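Histidine--tRNA ligase (PDB 1ADY) catalyses the ATP-dependent attachment of L-histidine to tRNA(His), releasing AMP and diphosphate, and works as a homodimer. Local coordinates at residues Thr41-Glu46 and Leu76-Glu81; Gly55-Ile60 and Gly260-Val265; Gly108-Ala113 and Phe124-Tyr129. All blocks are in the same frame, centred on the assembly; numbering follows the deposited sequence.

All three contacts sit in the catalytic domain around the bound histidyl-adenosine monophosphate. Interactions 1 and 3 are neighbours, with centres about 11 Å apart; the backbones of R79 and F111 bond where the three-stranded sheet of interaction 1 meets the eight-stranded sheet holding the hairpin of interaction 3. Interaction 2 lies about 16 Å from interaction 1 and about 17 Å from interaction 3, centre to centre. Along the chain 41-46 and 55-60 come first, then 76-81 and the hairpin segments 108-113 and 124-129, while 260-265 arrives much later. The adenylate site is thus assembled from distant pieces, and interactions 1 and 3 also touch the second subunit.

Interaction 1: residues Thr41-Glu46 and Leu76-Glu81; sequences TPIFEE and LTLRPE. With HAM (histidyl-adenosine monophosphate), chain F.
R79 reaches across to the 41-46 segment just where two short antiparallel strands, 44-46 and 75-78, end their pairing in the three-stranded sheet of the class II catalytic domain. Its backbone N donates to I43 O at 2.8 Å, and its CB rests beside the same oxygen. From there the chain bends at chi2 and again at chi3 (-78°), which turns it back along the T41-I43 backbone. NE comes 3.7 Å from P42 O. At the tip, T41 O lies at the guanidinium edge, near its plane, 2.8 Å from NH2, with T41 OG1 a little farther off. NH1 is taken by P109 O of the neighbouring strand 102-111, while I43 CD1 covers one guanidinium face, 4.2 Å above the plane and offset toward its rim. The buried guanidinium thus has backbone carbonyls around it, P109 O among them as a hydrogen-bond acceptor.

Farther along the strands, E45 and T77 form the hydrogen-bonded pair: E45 N to T77 O at 3.2 Å, and T77 N to E45 O at 2.9 Å. The carboxylate of E45 looks elsewhere, to a salt bridge with R88. F44 and L78 pair on the sheet face that packs against the second subunit, whose F66 meets the F44 ring edge-to-face. P42, just past strand 37-40 and packed on D11 of the second subunit, fits the proline that closes motif 1 of class II synthetases at the dimer interface. Around the F44 ring, L78 CD1 lies at the edge near its plane, and L76 CD2 comes in obliquely, 4.0 Å from CE1.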
loop_
_atom_site.group_PDB
_atom_site.type_symbol
_atom_site.label_atom_id
_atom_site.label_comp_id
_atom_site.label_asym_id
_atom_site.label_seq_id
_atom_site.Cartn_x
_atom_site.Cartn_y
_atom_site.Cartn_z
ATOM N N THR A 41 -0.413 -7.281 -6.948
ATOM C CA THR A 41 -1.563 -7.482 -7.808
ATOM C C THR A 41 -2.658 -6.472 -7.475
ATOM O O THR A 41 -2.637 -5.849 -6.405
ATOM C CB THR A 41 -2.124 -8.908 -7.667
ATOM O OG1 THR A 41 -2.386 -9.188 -6.286
ATOM C CG2 THR A 41 -1.137 -9.922 -8.210
ATOM N N PRO A 42 -3.595 -6.256 -8.417
ATOM C CA PRO A 42 -4.711 -5.323 -8.248
ATOM C C PRO A 42 -5.596 -5.691 -7.063
ATOM O O PRO A 42 -5.656 -6.852 -6.661
ATOM C CB PRO A 42 -5.467 -5.471 -9.562
ATOM C CG PRO A 42 -4.375 -5.755 -10.535
ATOM C CD PRO A 42 -3.571 -6.779 -9.793
ATOM N N ILE A 43 -6.293 -4.695 -6.524
ATOM C CA ILE A 43 -7.193 -4.879 -5.390
ATOM C C ILE A 43 -8.351 -5.826 -5.727
ATOM O O ILE A 43 -8.930 -6.455 -4.837
ATOM C CB ILE A 43 -7.734 -3.511 -4.906
ATOM C CG1 ILE A 43 -6.592 -2.687 -4.307
ATOM C CG2 ILE A 43 -8.863 -3.684 -3.891
ATOM C CD1 ILE A 43 -6.043 -3.229 -3.001
ATOM N N PHE A 44 -8.702 -5.912 -7.006
ATOM C CA PHE A 44 -9.772 -6.801 -7.433
ATOM C C PHE A 44 -9.411 -7.585 -8.691
ATOM O O PHE A 44 -8.574 -7.158 -9.501
ATOM C CB PHE A 44 -11.102 -6.042 -7.611
ATOM C CG PHE A 44 -10.995 -4.775 -8.425
ATOM C CD1 PHE A 44 -10.658 -4.814 -9.777
ATOM C CD2 PHE A 44 -11.256 -3.541 -7.841
ATOM C CE1 PHE A 44 -10.583 -3.646 -10.533
ATOM C CE2 PHE A 44 -11.184 -2.363 -8.588
ATOM C CZ PHE A 44 -10.847 -2.419 -9.938
ATOM N N GLU A 45 -10.019 -8.756 -8.824
ATOM C CA GLU A 45 -9.788 -9.625 -9.970
ATOM C C GLU A 45 -11.158 -10.051 -10.486
ATOM O O GLU A 45 -12.178 -9.758 -9.854
ATOM C CB GLU A 45 -9.007 -10.879 -9.541
ATOM C CG GLU A 45 -7.638 -10.626 -8.898
ATOM C CD GLU A 45 -6.473 -10.616 -9.888
ATOM O OE1 GLU A 45 -6.698 -10.739 -11.115
ATOM O OE2 GLU A 45 -5.319 -10.494 -9.421
ATOM N N GLU A 46 -11.188 -10.707 -11.646
ATOM C CA GLU A 46 -12.446 -11.201 -12.199
ATOM C C GLU A 46 -12.929 -12.202 -11.161
ATOM O O GLU A 46 -12.168 -13.079 -10.757
ATOM C CB GLU A 46 -12.216 -11.943 -13.513
ATOM C CG GLU A 46 -11.619 -11.110 -14.626
ATOM C CD GLU A 46 -11.422 -11.906 -15.904
ATOM O OE1 GLU A 46 -12.302 -12.733 -16.233
ATOM O OE2 GLU A 46 -10.388 -11.706 -16.578
ATOM N N LEU A 76 -16.577 -8.462 -10.794
ATOM C CA LEU A 76 -15.280 -8.308 -10.148
ATOM C C LEU A 76 -15.418 -8.561 -8.654
ATOM O O LEU A 76 -16.488 -8.367 -8.086
ATOM C CB LEU A 76 -14.758 -6.886 -10.382
ATOM C CG LEU A 76 -13.970 -6.543 -11.654
ATOM C CD1 LEU A 76 -14.428 -7.355 -12.848
ATOM C CD2 LEU A 76 -14.087 -5.055 -11.937
ATOM N N THR A 77 -14.331 -8.970 -8.013
ATOM C CA THR A 77 -14.369 -9.223 -6.581
ATOM C C THR A 77 -13.136 -8.677 -5.865
ATOM O O THR A 77 -12.010 -8.735 -6.378
ATOM C CB THR A 77 -14.519 -10.725 -6.277
ATOM O OG1 THR A 77 -15.708 -11.220 -6.904
ATOM C CG2 THR A 77 -14.628 -10.961 -4.786
ATOM N N LEU A 78 -13.381 -8.090 -4.701
ATOM C CA LEU A 78 -12.335 -7.534 -3.862
ATOM C C LEU A 78 -11.509 -8.690 -3.332
ATOM O O LEU A 78 -12.026 -9.559 -2.632
ATOM C CB LEU A 78 -12.955 -6.766 -2.693
ATOM C CG LEU A 78 -12.896 -5.234 -2.716
ATOM C CD1 LEU A 78 -13.301 -4.703 -4.078
ATOM C CD2 LEU A 78 -13.784 -4.667 -1.620
ATOM N N ARG A 79 -10.237 -8.708 -3.709
ATOM C CA ARG A 79 -9.296 -9.744 -3.298
ATOM C C ARG A 79 -9.384 -10.142 -1.821
ATOM O O ARG A 79 -9.149 -9.323 -0.926
ATOM C CB ARG A 79 -7.873 -9.301 -3.666
ATOM C CG ARG A 79 -6.784 -9.731 -2.712
ATOM C CD ARG A 79 -6.007 -8.523 -2.212
ATOM N NE ARG A 79 -5.052 -8.030 -3.199
ATOM C CZ ARG A 79 -4.086 -7.158 -2.932
ATOM N NH1 ARG A 79 -3.941 -6.676 -1.704
ATOM N NH2 ARG A 79 -3.249 -6.784 -3.890
ATOM N N PRO A 80 -9.785 -11.397 -1.551
ATOM C CA PRO A 80 -9.913 -11.927 -0.187
ATOM C C PRO A 80 -8.653 -12.675 0.260
ATOM O O PRO A 80 -8.447 -12.897 1.457
ATOM C CB PRO A 80 -11.092 -12.883 -0.318
ATOM C CG PRO A 80 -10.873 -13.476 -1.660
ATOM C CD PRO A 80 -10.453 -12.288 -2.521
ATOM N N GLU A 81 -7.809 -13.031 -0.709
ATOM C CA GLU A 81 -6.580 -13.777 -0.468
ATOM C C GLU A 81 -5.657 -13.605 -1.677
ATOM O O GLU A 81 -6.128 -13.368 -2.785
ATOM C CB GLU A 81 -6.941 -15.245 -0.194
ATOM C CG GLU A 81 -5.938 -16.281 -0.617
ATOM C CD GLU A 81 -6.184 -16.801 -2.014
ATOM O OE1 GLU A 81 -7.348 -16.819 -2.464
ATOM O OE2 GLU A 81 -5.209 -17.199 -2.667
HETATM P P HAM F . -5.690 -17.893 5.315
HETATM O O1P HAM F . -6.972 -17.677 4.612
HETATM O O2P HAM F . -5.679 -19.016 6.276
HETATM O O3P HAM F . -4.546 -18.033 4.192
HETATM O "O5'" HAM F . -5.271 -16.629 6.200
HETATM C "C5'" HAM F . -3.914 -16.509 6.623
HETATM C "C4'" HAM F . -3.755 -15.456 7.703
HETATM O "O4'" HAM F . -4.450 -14.258 7.322
HETATM C "C3'" HAM F . -4.396 -15.879 9.009
HETATM O "O3'" HAM F . -3.576 -16.710 9.834
HETATM C "C2'" HAM F . -4.543 -14.525 9.674
HETATM O "O2'" HAM F . -3.312 -14.066 10.265
HETATM C "C1'" HAM F . -4.949 -13.633 8.510
HETATM N N9 HAM F . -6.400 -13.391 8.372
HETATM C C8 HAM F . -7.298 -14.130 7.695
HETATM N N7 HAM F . -8.547 -13.677 7.866
HETATM C C5 HAM F . -8.370 -12.625 8.667
HETATM C C6 HAM F . -9.400 -11.813 9.168
HETATM N N6 HAM F . -10.648 -12.051 8.871
HETATM N N1 HAM F . -9.015 -10.777 9.942
HETATM C C2 HAM F . -7.730 -10.576 10.231
HETATM N N3 HAM F . -6.753 -11.370 9.789
HETATM C C4 HAM F . -7.075 -12.409 8.982
HETATM C C HAM F . -4.372 -17.514 2.867
HETATM O O HAM F . -4.949 -16.494 2.528
HETATM C CA HAM F . -3.511 -18.252 1.846
HETATM N N HAM F . -3.694 -17.690 0.522
HETATM C CB HAM F . -2.028 -18.191 2.241
HETATM C CG HAM F . -1.128 -18.891 1.269
HETATM C CD2 HAM F . -0.168 -18.416 0.440
HETATM N ND1 HAM F . -1.243 -20.236 0.987
HETATM C CE1 HAM F . -0.414 -20.550 0.010
HETATM N NE2 HAM F . 0.246 -19.464 -0.346
#

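Interaction 2: residues Gly55-Ile60 and Gly260-Val265; sequences GAATDI and GLDYYV. With HAM (histidyl-adenosine monophosphate), chain F.
T58 points its hydroxyl at G260: OG1 donates to the G260 carbonyl O at 3.2 Å, tilted 24° from the carbonyl plane. This bond ties the turn before helix 59-63 to the RGLDYY loop, a signature sequence of histidyl-tRNA synthetases that lines the histidine pocket. OG1 lies opposite T58's own backbone nitrogen (chi1 -177°), which aims it at the loop. Beside it, the CD1 end of I60 packs on L261 CG, and A57 CB rests against D262 OD2. D262 sends its other oxygen, OD1, into a salt bridge with R204.

Behind this first shell stands a type I turn from G55 to T58, closed by T58 N bonding to G55 O at 3.0 Å. G55 leaves the preceding helix with positive phi and brings its CA close to D262 CB; T58 takes the N-cap position of the next helix.

On the loop's far side, Y263 and Y264 reach the adenylate. CE1 of Y263 lies over the centre of the Y264 ring, 3.7 Å above its plane, and L261 CD1 meets the edge of that ring. Y263 OH accepts from the ligand's amino N at 2.6 Å and is also bonded to T83. At the imidazole of the histidyl moiety, Y264 OH donates to HAM ND1 at 2.8 Å.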
loop_
_atom_site.group_PDB
_atom_site.type_symbol
_atom_site.label_atom_id
_atom_site.label_comp_id
_atom_site.label_asym_id
_atom_site.label_seq_id
_atom_site.Cartn_x
_atom_site.Cartn_y
_atom_site.Cartn_z
ATOM N N GLY A 55 -12.039 -22.313 -4.556
ATOM C CA GLY A 55 -12.949 -23.444 -4.490
ATOM C C GLY A 55 -14.371 -23.048 -4.164
ATOM O O GLY A 55 -14.654 -22.576 -3.065
ATOM N N ALA A 56 -15.280 -23.336 -5.091
ATOM C CA ALA A 56 -16.699 -23.002 -4.944
ATOM C C ALA A 56 -17.418 -23.548 -3.704
ATOM O O ALA A 56 -18.587 -23.240 -3.480
ATOM C CB ALA A 56 -17.457 -23.404 -6.210
ATOM N N ALA A 57 -16.724 -24.337 -2.892
ATOM C CA ALA A 57 -17.336 -24.911 -1.698
ATOM C C ALA A 57 -16.923 -24.219 -0.406
ATOM O O ALA A 57 -17.510 -24.464 0.647
ATOM C CB ALA A 57 -17.015 -26.396 -1.615
ATOM N N THR A 58 -15.916 -23.360 -0.478
ATOM C CA THR A 58 -15.428 -22.666 0.711
ATOM C C THR A 58 -16.305 -21.507 1.173
ATOM O O THR A 58 -16.976 -20.861 0.366
ATOM C CB THR A 58 -13.987 -22.154 0.510
ATOM O OG1 THR A 58 -13.521 -21.547 1.723
ATOM C CG2 THR A 58 -13.915 -21.152 -0.617
ATOM N N ASP A 59 -16.248 -21.218 2.471
ATOM C CA ASP A 59 -17.015 -20.131 3.076
ATOM C C ASP A 59 -16.683 -18.810 2.409
ATOM O O ASP A 59 -17.563 -17.994 2.143
ATOM C CB ASP A 59 -16.689 -20.010 4.559
ATOM C CG ASP A 59 -17.105 -21.220 5.337
ATOM O OD1 ASP A 59 -16.739 -22.345 4.919
ATOM O OD2 ASP A 59 -17.798 -21.041 6.364
ATOM N N ILE A 60 -15.395 -18.612 2.157
ATOM C CA ILE A 60 -14.898 -17.405 1.521
ATOM C C ILE A 60 -15.680 -17.149 0.237
ATOM O O ILE A 60 -16.386 -16.150 0.125
ATOM C CB ILE A 60 -13.387 -17.536 1.202
ATOM C CG1 ILE A 60 -12.606 -17.789 2.494
ATOM C CG2 ILE A 60 -12.876 -16.283 0.512
ATOM C CD1 ILE A 60 -11.129 -18.007 2.289
ATOM N N GLY A 260 -8.338 -23.474 5.446
ATOM C CA GLY A 260 -9.547 -22.791 5.020
ATOM C C GLY A 260 -9.712 -22.628 3.518
ATOM O O GLY A 260 -10.654 -21.972 3.066
ATOM N N LEU A 261 -8.810 -23.220 2.739
ATOM C CA LEU A 261 -8.876 -23.104 1.290
ATOM C C LEU A 261 -8.747 -24.467 0.613
ATOM O O LEU A 261 -7.938 -25.299 1.026
ATOM C CB LEU A 261 -7.804 -22.130 0.794
ATOM C CG LEU A 261 -7.878 -20.724 1.411
ATOM C CD1 LEU A 261 -7.189 -20.679 2.768
ATOM C CD2 LEU A 261 -7.226 -19.721 0.487
ATOM N N ASP A 262 -9.539 -24.682 -0.437
ATOM C CA ASP A 262 -9.553 -25.948 -1.169
ATOM C C ASP A 262 -8.457 -26.211 -2.188
ATOM O O ASP A 262 -8.384 -27.320 -2.715
ATOM C CB ASP A 262 -10.903 -26.151 -1.858
ATOM C CG ASP A 262 -12.012 -26.464 -0.884
ATOM O OD1 ASP A 262 -11.706 -26.650 0.318
ATOM O OD2 ASP A 262 -13.186 -26.528 -1.326
ATOM N N TYR A 263 -7.629 -25.216 -2.501
ATOM C CA TYR A 263 -6.564 -25.423 -3.484
ATOM C C TYR A 263 -5.347 -26.161 -2.926
ATOM O O TYR A 263 -4.437 -26.540 -3.671
ATOM C CB TYR A 263 -6.156 -24.104 -4.161
ATOM C CG TYR A 263 -5.715 -22.984 -3.237
ATOM C CD1 TYR A 263 -4.647 -23.150 -2.353
ATOM C CD2 TYR A 263 -6.338 -21.744 -3.282
ATOM C CE1 TYR A 263 -4.211 -22.106 -1.542
ATOM C CE2 TYR A 263 -5.911 -20.696 -2.476
ATOM C CZ TYR A 263 -4.845 -20.882 -1.611
ATOM O OH TYR A 263 -4.411 -19.841 -0.820
ATOM N N TYR A 264 -5.344 -26.362 -1.612
ATOM C CA TYR A 264 -4.254 -27.047 -0.932
ATOM C C TYR A 264 -4.130 -28.518 -1.271
ATOM O O TYR A 264 -5.117 -29.254 -1.311
ATOM C CB TYR A 264 -4.387 -26.906 0.582
ATOM C CG TYR A 264 -4.035 -25.536 1.076
ATOM C CD1 TYR A 264 -2.720 -25.076 1.024
ATOM C CD2 TYR A 264 -5.012 -24.686 1.579
ATOM C CE1 TYR A 264 -2.391 -23.801 1.463
ATOM C CE2 TYR A 264 -4.693 -23.411 2.020
ATOM C CZ TYR A 264 -3.384 -22.978 1.962
ATOM O OH TYR A 264 -3.075 -21.726 2.423
ATOM N N VAL A 265 -2.892 -28.937 -1.483
ATOM C CA VAL A 265 -2.567 -30.321 -1.783
ATOM C C VAL A 265 -1.235 -30.595 -1.080
ATOM O O VAL A 265 -0.280 -29.825 -1.212
ATOM C CB VAL A 265 -2.471 -30.579 -3.317
ATOM C CG1 VAL A 265 -1.276 -29.877 -3.914
ATOM C CG2 VAL A 265 -2.405 -32.057 -3.598
HETATM P P HAM F . -5.690 -17.893 5.315
HETATM O O1P HAM F . -6.972 -17.677 4.612
HETATM O O2P HAM F . -5.679 -19.016 6.276
HETATM O O3P HAM F . -4.546 -18.033 4.192
HETATM O "O5'" HAM F . -5.271 -16.629 6.200
HETATM C "C5'" HAM F . -3.914 -16.509 6.623
HETATM C "C4'" HAM F . -3.755 -15.456 7.703
HETATM O "O4'" HAM F . -4.450 -14.258 7.322
HETATM C "C3'" HAM F . -4.396 -15.879 9.009
HETATM O "O3'" HAM F . -3.576 -16.710 9.834
HETATM C "C2'" HAM F . -4.543 -14.525 9.674
HETATM O "O2'" HAM F . -3.312 -14.066 10.265
HETATM C "C1'" HAM F . -4.949 -13.633 8.510
HETATM N N9 HAM F . -6.400 -13.391 8.372
HETATM C C8 HAM F . -7.298 -14.130 7.695
HETATM N N7 HAM F . -8.547 -13.677 7.866
HETATM C C5 HAM F . -8.370 -12.625 8.667
HETATM C C6 HAM F . -9.400 -11.813 9.168
HETATM N N6 HAM F . -10.648 -12.051 8.871
HETATM N N1 HAM F . -9.015 -10.777 9.942
HETATM C C2 HAM F . -7.730 -10.576 10.231
HETATM N N3 HAM F . -6.753 -11.370 9.789
HETATM C C4 HAM F . -7.075 -12.409 8.982
HETATM C C HAM F . -4.372 -17.514 2.867
HETATM O O HAM F . -4.949 -16.494 2.528
HETATM C CA HAM F . -3.511 -18.252 1.846
HETATM N N HAM F . -3.694 -17.690 0.522
HETATM C CB HAM F . -2.028 -18.191 2.241
HETATM C CG HAM F . -1.128 -18.891 1.269
HETATM C CD2 HAM F . -0.168 -18.416 0.440
HETATM N ND1 HAM F . -1.243 -20.236 0.987
HETATM C CE1 HAM F . -0.414 -20.550 0.010
HETATM N NE2 HAM F . 0.246 -19.464 -0.346
#

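Interaction 3: residues Gly108-Ala113 and Phe124-Tyr129; sequences GPMFRA and FHQVNY. With HAM (histidyl-adenosine monophosphate), chain F.
F124 stacks its ring face on the adenine, with HAM C5 over the ring centre at 3.7 Å. Its CG stands between the residue's own N and carbonyl carbon (chi1 48°), which folds the ring back over the sheet. M110 backs the opposite face: its CB approaches CE2 and CZ, and its carbonyl O lies over the rim. The purine is therefore stacked on a ring that itself rests on the neighbouring strand.

R112 crosses the same ring obliquely. Bends at chi2 and chi3 carry its guanidinium past F124 CZ, which sits over one guanidinium face 3.4 Å from NE; the two planes are 59° apart. NH2 then donates to HAM O1P at 3.1 Å, a fairly straight bond (158° at the hydrogen) in the guanidinium plane, and adenine N7 lies near that plane too. One arginine thus spans base and phosphate.

Antiparallel backbone pairing holds all this in place. M110 N bonds to F124 O at 2.7 Å and F124 N returns to M110 O at 3.0 Å, while G108 and Q126 form a second such pair whose G108 N bond is weak. On the adenine side of the sheet, the M110 side chain crosses that of Q126 at about a right angle, CG to CG 3.7 Å. On the other side, P109 CB touches H125 CD2, and H125 turns ND1 to E310. Two antiparallel strands joined by a loop, with an F-R pair at the end of the first and the arginine on the alpha-phosphate, are motif 2 of class II aminoacyl-tRNA synthetases.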
loop_
_atom_site.group_PDB
_atom_site.type_symbol
_atom_site.label_atom_id
_atom_site.label_comp_id
_atom_site.label_asym_id
_atom_site.label_seq_id
_atom_site.Cartn_x
_atom_site.Cartn_y
_atom_site.Cartn_z
ATOM N N GLY A 108 -0.232 -6.259 1.493
ATOM C CA GLY A 108 -1.330 -5.384 1.128
ATOM C C GLY A 108 -2.616 -5.722 1.842
ATOM O O GLY A 108 -2.635 -6.581 2.730
ATOM N N PRO A 109 -3.696 -4.996 1.540
ATOM C CA PRO A 109 -4.988 -5.247 2.177
ATOM C C PRO A 109 -5.764 -6.386 1.518
ATOM O O PRO A 109 -5.654 -6.615 0.310
ATOM C CB PRO A 109 -5.701 -3.909 2.012
ATOM C CG PRO A 109 -5.212 -3.445 0.669
ATOM C CD PRO A 109 -3.729 -3.753 0.745
ATOM N N MET A 110 -6.534 -7.101 2.331
ATOM C CA MET A 110 -7.364 -8.202 1.865
ATOM C C MET A 110 -8.745 -7.905 2.423
ATOM O O MET A 110 -8.868 -7.366 3.527
ATOM C CB MET A 110 -6.865 -9.530 2.417
ATOM C CG MET A 110 -5.480 -9.934 1.960
ATOM S SD MET A 110 -5.407 -10.367 0.221
ATOM C CE MET A 110 -3.641 -10.262 -0.068
ATOM N N PHE A 111 -9.777 -8.286 1.684
ATOM C CA PHE A 111 -11.144 -8.007 2.099
ATOM C C PHE A 111 -12.011 -9.252 2.165
ATOM O O PHE A 111 -12.194 -9.963 1.169
ATOM C CB PHE A 111 -11.761 -6.991 1.137
ATOM C CG PHE A 111 -10.773 -5.980 0.624
ATOM C CD1 PHE A 111 -10.513 -4.816 1.345
ATOM C CD2 PHE A 111 -10.054 -6.229 -0.544
ATOM C CE1 PHE A 111 -9.552 -3.917 0.914
ATOM C CE2 PHE A 111 -9.089 -5.335 -0.986
ATOM C CZ PHE A 111 -8.833 -4.175 -0.257
ATOM N N ARG A 112 -12.564 -9.489 3.349
ATOM C CA ARG A 112 -13.428 -10.634 3.589
ATOM C C ARG A 112 -14.730 -10.159 4.213
ATOM O O ARG A 112 -14.729 -9.557 5.286
ATOM C CB ARG A 112 -12.750 -11.653 4.510
ATOM C CG ARG A 112 -12.556 -13.016 3.863
ATOM C CD ARG A 112 -11.117 -13.244 3.458
ATOM N NE ARG A 112 -10.355 -13.857 4.542
ATOM C CZ ARG A 112 -9.345 -14.708 4.364
ATOM N NH1 ARG A 112 -8.956 -15.052 3.141
ATOM N NH2 ARG A 112 -8.763 -15.262 5.416
ATOM N N ALA A 113 -15.838 -10.446 3.536
ATOM C CA ALA A 113 -17.165 -10.040 3.991
ATOM C C ALA A 113 -17.716 -10.897 5.117
ATOM O O ALA A 113 -18.765 -11.520 4.969
ATOM C CB ALA A 113 -18.141 -10.033 2.823
ATOM N N PHE A 124 -8.167 -6.360 6.266
ATOM C CA PHE A 124 -6.961 -6.625 7.022
ATOM C C PHE A 124 -5.792 -6.563 6.057
ATOM O O PHE A 124 -5.982 -6.347 4.859
ATOM C CB PHE A 124 -7.051 -7.993 7.699
ATOM C CG PHE A 124 -7.504 -9.096 6.784
ATOM C CD1 PHE A 124 -8.853 -9.266 6.495
ATOM C CD2 PHE A 124 -6.581 -9.960 6.203
ATOM C CE1 PHE A 124 -9.273 -10.283 5.642
ATOM C CE2 PHE A 124 -6.995 -10.977 5.350
ATOM C CZ PHE A 124 -8.341 -11.139 5.068
ATOM N N HIS A 125 -4.582 -6.714 6.579
ATOM C CA HIS A 125 -3.380 -6.674 5.752
ATOM C C HIS A 125 -2.512 -7.887 6.054
ATOM O O HIS A 125 -2.320 -8.237 7.221
ATOM C CB HIS A 125 -2.572 -5.407 6.045
ATOM C CG HIS A 125 -3.319 -4.137 5.791
ATOM N ND1 HIS A 125 -4.222 -3.614 6.692
ATOM C CD2 HIS A 125 -3.290 -3.280 4.744
ATOM C CE1 HIS A 125 -4.716 -2.488 6.209
ATOM N NE2 HIS A 125 -4.166 -2.263 5.029
ATOM N N GLN A 126 -1.968 -8.505 5.013
ATOM C CA GLN A 126 -1.117 -9.674 5.198
ATOM C C GLN A 126 0.089 -9.689 4.272
ATOM O O GLN A 126 0.046 -9.127 3.177
ATOM C CB GLN A 126 -1.920 -10.967 5.011
ATOM C CG GLN A 126 -2.413 -11.229 3.590
ATOM C CD GLN A 126 -3.211 -12.530 3.456
ATOM O OE1 GLN A 126 -3.972 -12.908 4.353
ATOM N NE2 GLN A 126 -3.050 -13.208 2.321
ATOM N N VAL A 127 1.182 -10.275 4.753
ATOM C CA VAL A 127 2.405 -10.411 3.963
ATOM C C VAL A 127 2.236 -11.760 3.285
ATOM O O VAL A 127 1.898 -12.748 3.941
ATOM C CB VAL A 127 3.662 -10.402 4.857
ATOM C CG1 VAL A 127 4.900 -10.723 4.037
ATOM C CG2 VAL A 127 3.809 -9.044 5.531
ATOM N N ASN A 128 2.471 -11.811 1.983
ATOM C CA ASN A 128 2.272 -13.036 1.229
ATOM C C ASN A 128 3.519 -13.498 0.502
ATOM O O ASN A 128 4.123 -12.727 -0.239
ATOM C CB ASN A 128 1.140 -12.796 0.223
ATOM C CG ASN A 128 0.640 -14.072 -0.419
ATOM O OD1 ASN A 128 -0.369 -14.639 0.010
ATOM N ND2 ASN A 128 1.303 -14.497 -1.490
ATOM N N TYR A 129 3.879 -14.767 0.692
ATOM C CA TYR A 129 5.048 -15.363 0.042
ATOM C C TYR A 129 4.622 -16.542 -0.828
ATOM O O TYR A 129 3.772 -17.332 -0.420
ATOM C CB TYR A 129 6.067 -15.839 1.075
ATOM C CG TYR A 129 7.151 -16.700 0.483
ATOM C CD1 TYR A 129 8.147 -16.148 -0.317
ATOM C CD2 TYR A 129 7.163 -18.072 0.700
ATOM C CE1 TYR A 129 9.136 -16.948 -0.895
ATOM C CE2 TYR A 129 8.144 -18.883 0.131
ATOM C CZ TYR A 129 9.129 -18.317 -0.666
ATOM O OH TYR A 129 10.100 -19.114 -1.233
HETATM P P HAM F . -5.690 -17.893 5.315
HETATM O O1P HAM F . -6.972 -17.677 4.612
HETATM O O2P HAM F . -5.679 -19.016 6.276
HETATM O O3P HAM F . -4.546 -18.033 4.192
HETATM O "O5'" HAM F . -5.271 -16.629 6.200
HETATM C "C5'" HAM F . -3.914 -16.509 6.623
HETATM C "C4'" HAM F . -3.755 -15.456 7.703
HETATM O "O4'" HAM F . -4.450 -14.258 7.322
HETATM C "C3'" HAM F . -4.396 -15.879 9.009
HETATM O "O3'" HAM F . -3.576 -16.710 9.834
HETATM C "C2'" HAM F . -4.543 -14.525 9.674
HETATM O "O2'" HAM F . -3.312 -14.066 10.265
HETATM C "C1'" HAM F . -4.949 -13.633 8.510
HETATM N N9 HAM F . -6.400 -13.391 8.372
HETATM C C8 HAM F . -7.298 -14.130 7.695
HETATM N N7 HAM F . -8.547 -13.677 7.866
HETATM C C5 HAM F . -8.370 -12.625 8.667
HETATM C C6 HAM F . -9.400 -11.813 9.168
HETATM N N6 HAM F . -10.648 -12.051 8.871
HETATM N N1 HAM F . -9.015 -10.777 9.942
HETATM C C2 HAM F . -7.730 -10.576 10.231
HETATM N N3 HAM F . -6.753 -11.370 9.789
HETATM C C4 HAM F . -7.075 -12.409 8.982
HETATM C C HAM F . -4.372 -17.514 2.867
HETATM O O HAM F . -4.949 -16.494 2.528
HETATM C CA HAM F . -3.511 -18.252 1.846
HETATM N N HAM F . -3.694 -17.690 0.522
HETATM C CB HAM F . -2.028 -18.191 2.241
HETATM C CG HAM F . -1.128 -18.891 1.269
HETATM C CD2 HAM F . -0.168 -18.416 0.440
HETATM N ND1 HAM F . -1.243 -20.236 0.987
HETATM C CE1 HAM F . -0.414 -20.550 0.010
HETATM N NE2 HAM F . 0.246 -19.464 -0.346
#